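Protein translation elongation factor 1A (Methanosarcina mazei, PDB 3WND) probably acts in translation as an elongation factor of the SelB/EF-Tu/aIF2 gamma-like group and binds cysteinyl-tRNA(Cys) in its GTP-bound form. Local coordinates at residues A[79-84]-A[108-113]; A[192-197]-A[347-352]. One frame throughout, in Å; residues are numbered along the deposited sequence.

Interaction 1 of 2, residues A[79-84]-A[108-113]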
loop_
_atom_site.group_PDB
_atom_site.type_symbol
_atom_site.label_atom_id
_atom_site.label_comp_id
_atom_site.label_asym_id
_atom_site.label_seq_id
_atom_site.Cartn_x
_atom_site.Cartn_y
_atom_site.Cartn_z
ATOM N N THR A 79 2.206 4.110 -1.833
ATOM C CA THR A 79 1.974 4.312 -0.369
ATOM C C THR A 79 0.649 3.700 0.050
ATOM O O THR A 79 0.626 2.989 1.059
ATOM C CB THR A 79 2.012 5.831 -0.036
ATOM O OG1 THR A 79 3.284 6.397 -0.402
ATOM C CG2 THR A 79 1.723 6.071 1.453
ATOM N N ALA A 80 -0.454 3.975 -0.692
ATOM C CA ALA A 80 -1.735 3.420 -0.316
ATOM C C ALA A 80 -1.656 1.902 -0.279
ATOM O O ALA A 80 -2.163 1.285 0.632
ATOM C CB ALA A 80 -2.760 3.813 -1.367
ATOM N N LEU A 81 -0.994 1.350 -1.293
ATOM C CA LEU A 81 -0.877 -0.107 -1.327
ATOM C C LEU A 81 -0.042 -0.693 -0.191
ATOM O O LEU A 81 -0.405 -1.713 0.352
ATOM C CB LEU A 81 -0.395 -0.649 -2.672
ATOM C CG LEU A 81 -1.445 -0.445 -3.816
ATOM C CD1 LEU A 81 -0.948 -0.838 -5.175
ATOM C CD2 LEU A 81 -2.832 -1.163 -3.519
ATOM N N ASN A 82 1.123 -0.119 0.084
ATOM C CA ASN A 82 1.987 -0.699 1.098
ATOM C C ASN A 82 1.580 -0.405 2.528
ATOM O O ASN A 82 2.245 -0.909 3.435
ATOM C CB ASN A 82 3.477 -0.223 0.839
ATOM C CG ASN A 82 4.215 -1.119 -0.265
ATOM O OD1 ASN A 82 3.728 -2.230 -0.598
ATOM N ND2 ASN A 82 5.421 -0.674 -0.757
ATOM N N ILE A 83 0.498 0.365 2.739
ATOM C CA ILE A 83 -0.110 0.463 4.099
ATOM C C ILE A 83 -1.390 -0.303 4.229
ATOM O O ILE A 83 -1.948 -0.379 5.295
ATOM C CB ILE A 83 -0.297 1.969 4.532
ATOM C CG1 ILE A 83 -1.420 2.625 3.810
ATOM C CG2 ILE A 83 1.046 2.705 4.528
ATOM C CD1 ILE A 83 -1.519 4.139 4.215
ATOM N N SER A 84 -1.846 -0.872 3.105
ATOM C CA SER A 84 -3.107 -1.565 3.102
ATOM C C SER A 84 -2.960 -3.060 2.959
ATOM O O SER A 84 -1.916 -3.575 2.482
ATOM C CB SER A 84 -3.984 -1.003 1.967
ATOM O OG SER A 84 -4.217 0.378 2.177
ATOM N N ASP A 108 0.105 -6.752 -9.525
ATOM C CA ASP A 108 0.676 -8.082 -9.797
ATOM C C ASP A 108 2.171 -8.128 -9.492
ATOM O O ASP A 108 2.643 -9.096 -8.884
ATOM C CB ASP A 108 0.333 -8.483 -11.261
ATOM C CG ASP A 108 0.798 -9.841 -11.584
ATOM O OD1 ASP A 108 0.276 -10.854 -11.043
ATOM O OD2 ASP A 108 1.620 -9.886 -12.514
ATOM N N LEU A 109 2.891 -7.008 -9.791
ATOM C CA LEU A 109 4.306 -6.981 -9.396
ATOM C C LEU A 109 4.481 -6.969 -7.881
ATOM O O LEU A 109 5.490 -7.425 -7.371
ATOM C CB LEU A 109 4.944 -5.722 -9.953
ATOM C CG LEU A 109 5.156 -5.719 -11.446
ATOM C CD1 LEU A 109 5.704 -4.314 -11.829
ATOM C CD2 LEU A 109 6.129 -6.752 -11.932
ATOM N N LEU A 110 3.501 -6.386 -7.137
ATOM C CA LEU A 110 3.518 -6.388 -5.652
ATOM C C LEU A 110 3.161 -7.733 -5.049
ATOM O O LEU A 110 3.243 -7.946 -3.856
ATOM C CB LEU A 110 2.615 -5.269 -5.131
ATOM C CG LEU A 110 3.234 -3.854 -5.269
ATOM C CD1 LEU A 110 2.185 -2.762 -5.108
ATOM C CD2 LEU A 110 4.274 -3.740 -4.148
ATOM N N GLY A 111 2.634 -8.618 -5.876
ATOM C CA GLY A 111 2.077 -9.924 -5.293
ATOM C C GLY A 111 0.937 -9.637 -4.357
ATOM O O GLY A 111 0.782 -10.338 -3.380
ATOM N N PHE A 112 0.073 -8.682 -4.730
ATOM C CA PHE A 112 -0.888 -8.179 -3.802
ATOM C C PHE A 112 -1.979 -9.215 -3.796
ATOM O O PHE A 112 -2.729 -9.362 -4.771
ATOM C CB PHE A 112 -1.433 -6.819 -4.258
ATOM C CG PHE A 112 -1.992 -6.024 -3.117
ATOM C CD1 PHE A 112 -1.219 -5.053 -2.478
ATOM C CD2 PHE A 112 -3.252 -6.338 -2.597
ATOM C CE1 PHE A 112 -1.732 -4.399 -1.380
ATOM C CE2 PHE A 112 -3.757 -5.676 -1.468
ATOM C CZ PHE A 112 -3.003 -4.692 -0.890
ATOM N N LYS A 113 -2.136 -9.853 -2.654
ATOM C CA LYS A 113 -3.020 -11.034 -2.639
ATOM C C LYS A 113 -4.533 -10.749 -2.648
ATOM O O LYS A 113 -5.311 -11.295 -3.502
ATOM C CB LYS A 113 -2.541 -12.155 -1.672
ATOM C CG LYS A 113 -1.188 -12.872 -2.100
ATOM C CD LYS A 113 -1.390 -13.791 -3.348
ATOM C CE LYS A 113 -0.091 -14.463 -3.783
ATOM N NZ LYS A 113 0.521 -15.436 -2.788
#
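Phe112, Leu81 and Leu110 carry this contact between two helix ends in the GTPase-like domain, whose mixed sheet, parallel through its core, is consistent with an EF-Tu-type G domain. Helix 98-109 closes with a Schellman motif at Gly111. Leu110 and Phe112 flank that glycine, and both side chains point to helix 74-83. Leu81 answers from that helix with both methyls. Leu81 CD1 meets Leu110 CD1 at 3.7 Å, and Leu81 CD2 lies 4.0 Å from Phe112 CE1. The CG of Phe112 stands anti to its own backbone N (chi1 -157°), which sends the ring out toward the last turn of helix 74-83. There the ring presents an edge: Phe112 CE1 lies 3.5 Å from Leu81 O, near the ring plane. The same oxygen accepts a backbone bond from Ser84 N. The neighbouring ring atom, Phe112 CZ, approaches Ser84 O at 3.7 Å. A serine in place of Phe112 would probably open a gap beside Leu81 CD2 and take the ring away from Leu81 O and Ser84 O. Leu81 and Ser84 also pack on Ala25 of strand 21-28. Asn82 borders the apolar patch. Its ND2 is hydrogen-bonded to Gly307 O, while Asn82 OD1 rests 3.9 Å from Leu110 CD2.

Interaction 2 of 2, residues A[192-197]-A[347-352]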
loop_
_atom_site.group_PDB
_atom_site.type_symbol
_atom_site.label_atom_id
_atom_site.label_comp_id
_atom_site.label_asym_id
_atom_site.label_seq_id
_atom_site.Cartn_x
_atom_site.Cartn_y
_atom_site.Cartn_z
ATOM N N PRO A 192 9.455 -9.900 15.531
ATOM C CA PRO A 192 9.819 -8.568 16.078
ATOM C C PRO A 192 8.989 -7.460 15.473
ATOM O O PRO A 192 8.689 -7.521 14.275
ATOM C CB PRO A 192 11.281 -8.434 15.707
ATOM C CG PRO A 192 11.799 -9.882 15.619
ATOM C CD PRO A 192 10.607 -10.681 15.021
ATOM N N ALA A 193 8.535 -6.516 16.302
ATOM C CA ALA A 193 7.720 -5.440 15.790
ATOM C C ALA A 193 8.394 -4.551 14.752
ATOM O O ALA A 193 9.582 -4.148 14.887
ATOM C CB ALA A 193 7.238 -4.517 16.922
ATOM N N ARG A 194 7.621 -4.213 13.698
ATOM C CA ARG A 194 8.035 -3.139 12.788
ATOM C C ARG A 194 6.828 -2.284 12.524
ATOM O O ARG A 194 5.722 -2.864 12.297
ATOM C CB ARG A 194 8.519 -3.700 11.407
ATOM C CG ARG A 194 9.612 -4.723 11.548
ATOM C CD ARG A 194 10.003 -5.274 10.156
ATOM N NE ARG A 194 10.713 -4.303 9.329
ATOM C CZ ARG A 194 10.583 -4.223 7.976
ATOM N NH1 ARG A 194 9.593 -4.883 7.288
ATOM N NH2 ARG A 194 11.363 -3.381 7.276
ATOM N N ILE A 195 7.023 -0.969 12.517
ATOM C CA ILE A 195 5.936 -0.025 12.210
ATOM C C ILE A 195 6.427 0.852 11.072
ATOM O O ILE A 195 7.525 1.440 11.133
ATOM C CB ILE A 195 5.583 0.832 13.472
ATOM C CG1 ILE A 195 5.167 -0.122 14.656
ATOM C CG2 ILE A 195 4.407 1.829 13.115
ATOM C CD1 ILE A 195 6.335 -0.214 15.700
ATOM N N PHE A 196 5.616 0.981 10.016
ATOM C CA PHE A 196 5.966 1.908 8.893
ATOM C C PHE A 196 5.206 3.205 9.106
ATOM O O PHE A 196 4.064 3.192 9.439
ATOM C CB PHE A 196 5.466 1.328 7.550
ATOM C CG PHE A 196 6.328 0.228 6.960
ATOM C CD1 PHE A 196 7.444 -0.284 7.658
ATOM C CD2 PHE A 196 5.999 -0.287 5.714
ATOM C CE1 PHE A 196 8.190 -1.351 7.105
ATOM C CE2 PHE A 196 6.767 -1.338 5.179
ATOM C CZ PHE A 196 7.820 -1.849 5.871
ATOM N N ILE A 197 5.895 4.317 9.044
ATOM C CA ILE A 197 5.334 5.594 9.254
ATOM C C ILE A 197 4.885 6.279 7.982
ATOM O O ILE A 197 5.641 6.332 7.035
ATOM C CB ILE A 197 6.440 6.494 9.896
ATOM C CG1 ILE A 197 6.785 5.967 11.352
ATOM C CG2 ILE A 197 5.967 7.950 9.884
ATOM C CD1 ILE A 197 8.071 6.578 11.883
ATOM N N SER A 347 14.258 -4.169 5.472
ATOM C CA SER A 347 14.675 -5.517 5.847
ATOM C C SER A 347 14.542 -6.370 4.547
ATOM O O SER A 347 13.871 -5.955 3.575
ATOM C CB SER A 347 13.786 -6.050 7.030
ATOM O OG SER A 347 14.246 -5.368 8.198
ATOM N N LYS A 348 15.077 -7.576 4.571
ATOM C CA LYS A 348 15.155 -8.380 3.329
ATOM C C LYS A 348 13.765 -8.843 2.893
ATOM O O LYS A 348 13.585 -9.170 1.721
ATOM C CB LYS A 348 16.104 -9.550 3.503
ATOM C CG LYS A 348 17.493 -9.010 3.631
ATOM C CD LYS A 348 18.556 -9.957 3.140
ATOM C CE LYS A 348 19.833 -9.134 3.075
ATOM N NZ LYS A 348 20.629 -9.378 1.832
ATOM N N GLN A 349 12.805 -8.863 3.810
ATOM C CA GLN A 349 11.457 -9.269 3.459
ATOM C C GLN A 349 10.736 -8.197 2.607
ATOM O O GLN A 349 9.637 -8.386 2.164
ATOM C CB GLN A 349 10.588 -9.631 4.701
ATOM C CG GLN A 349 10.310 -8.462 5.696
ATOM C CD GLN A 349 11.288 -8.503 6.813
ATOM O OE1 GLN A 349 12.424 -8.875 6.598
ATOM N NE2 GLN A 349 10.888 -8.080 8.011
ATOM N N ASP A 350 11.303 -7.010 2.546
ATOM C CA ASP A 350 10.596 -5.890 1.907
ATOM C C ASP A 350 10.772 -5.952 0.400
ATOM O O ASP A 350 11.873 -6.015 -0.109
ATOM C CB ASP A 350 11.113 -4.516 2.391
ATOM C CG ASP A 350 10.788 -4.218 3.810
ATOM O OD1 ASP A 350 9.841 -4.723 4.377
ATOM O OD2 ASP A 350 11.530 -3.393 4.373
ATOM N N ARG A 351 9.619 -6.002 -0.301
ATOM C CA ARG A 351 9.642 -6.066 -1.768
ATOM C C ARG A 351 9.995 -4.653 -2.300
ATOM O O ARG A 351 9.424 -3.626 -1.869
ATOM C CB ARG A 351 8.304 -6.581 -2.363
ATOM C CG ARG A 351 8.357 -6.692 -3.851
ATOM C CD ARG A 351 6.989 -7.065 -4.429
ATOM N NE ARG A 351 6.573 -8.315 -3.851
ATOM C CZ ARG A 351 6.360 -9.483 -4.464
ATOM N NH1 ARG A 351 6.380 -9.617 -5.767
ATOM N NH2 ARG A 351 6.066 -10.547 -3.714
ATOM N N PHE A 352 10.943 -4.616 -3.223
ATOM C CA PHE A 352 11.284 -3.344 -3.911
ATOM C C PHE A 352 10.496 -3.348 -5.258
ATOM O O PHE A 352 10.369 -4.350 -5.930
ATOM C CB PHE A 352 12.759 -3.343 -4.302
ATOM C CG PHE A 352 13.709 -3.085 -3.137
ATOM C CD1 PHE A 352 14.354 -1.866 -3.028
ATOM C CD2 PHE A 352 13.989 -4.101 -2.194
ATOM C CE1 PHE A 352 15.285 -1.641 -2.003
ATOM C CE2 PHE A 352 14.839 -3.849 -1.124
ATOM C CZ PHE A 352 15.547 -2.623 -1.063
#
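A two-pronged salt bridge between Arg194 and Asp350 joins the start of strand 194-203 to the type I beta turn Ser347-Asp350. The guanidinium meets the carboxylate end-on. NH1 of Arg194 donates to OD1 of Asp350 at 2.9 Å, and NH2 donates to OD2, also at 2.9 Å. Both bonds are nearly straight and reach the syn side of their oxygens. The two flat groups are close to coplanar, with 25° between them. The arginine chain bends at chi3 (71°), and this bend turns its head toward the turn. The contact spans two antiparallel beta domains: strand 194-203 belongs to the one that probably corresponds to domain II of SelB, and the turn leads to strand 352-355 in the probable counterpart of domain III. Each face of the guanidinium has a neighbour. Ser347 CB lies over one, and Phe196 CE1 lies 3.6 Å above the opposite one. Phe196 also turns its ring edge to the acid, with Phe196 CZ 3.8 Å from Asp350 OD1. Glu277 is a second acidic partner: it pairs with Arg194 NE and accepts from Ser347 OG. Gln349 NE2 lies 3.5 Å from Arg194 NH1, the amide tilted 60° to the guanidinium. Asp350 OD2 has a second donor, Ser347 N at 3.0 Å, which comes from above the carboxylate plane and ties the acid to its own turn.

How the interactions relate
Interaction 1 lies inside the GTPase-like domain, and interaction 2 joins the two beta domains. Their centres are 13 Å apart, and they follow one another along the chain. Arg351 connects them. It adjoins Asp350 in the segment 347-352, and Arg351 NH1 probably hydrogen-bonds Leu109 O at 2.9 Å. Arg351 NE packs 3.3 Å from Leu110 O. The end of helix 98-109 therefore rests on the domain that carries the turn. The nucleotide site is nearer interaction 1: the side chain of Leu81 is about 10 Å from that of Arg34, a GDP-binding residue, although no GDP is bound here. Interaction 2 lies away from that site.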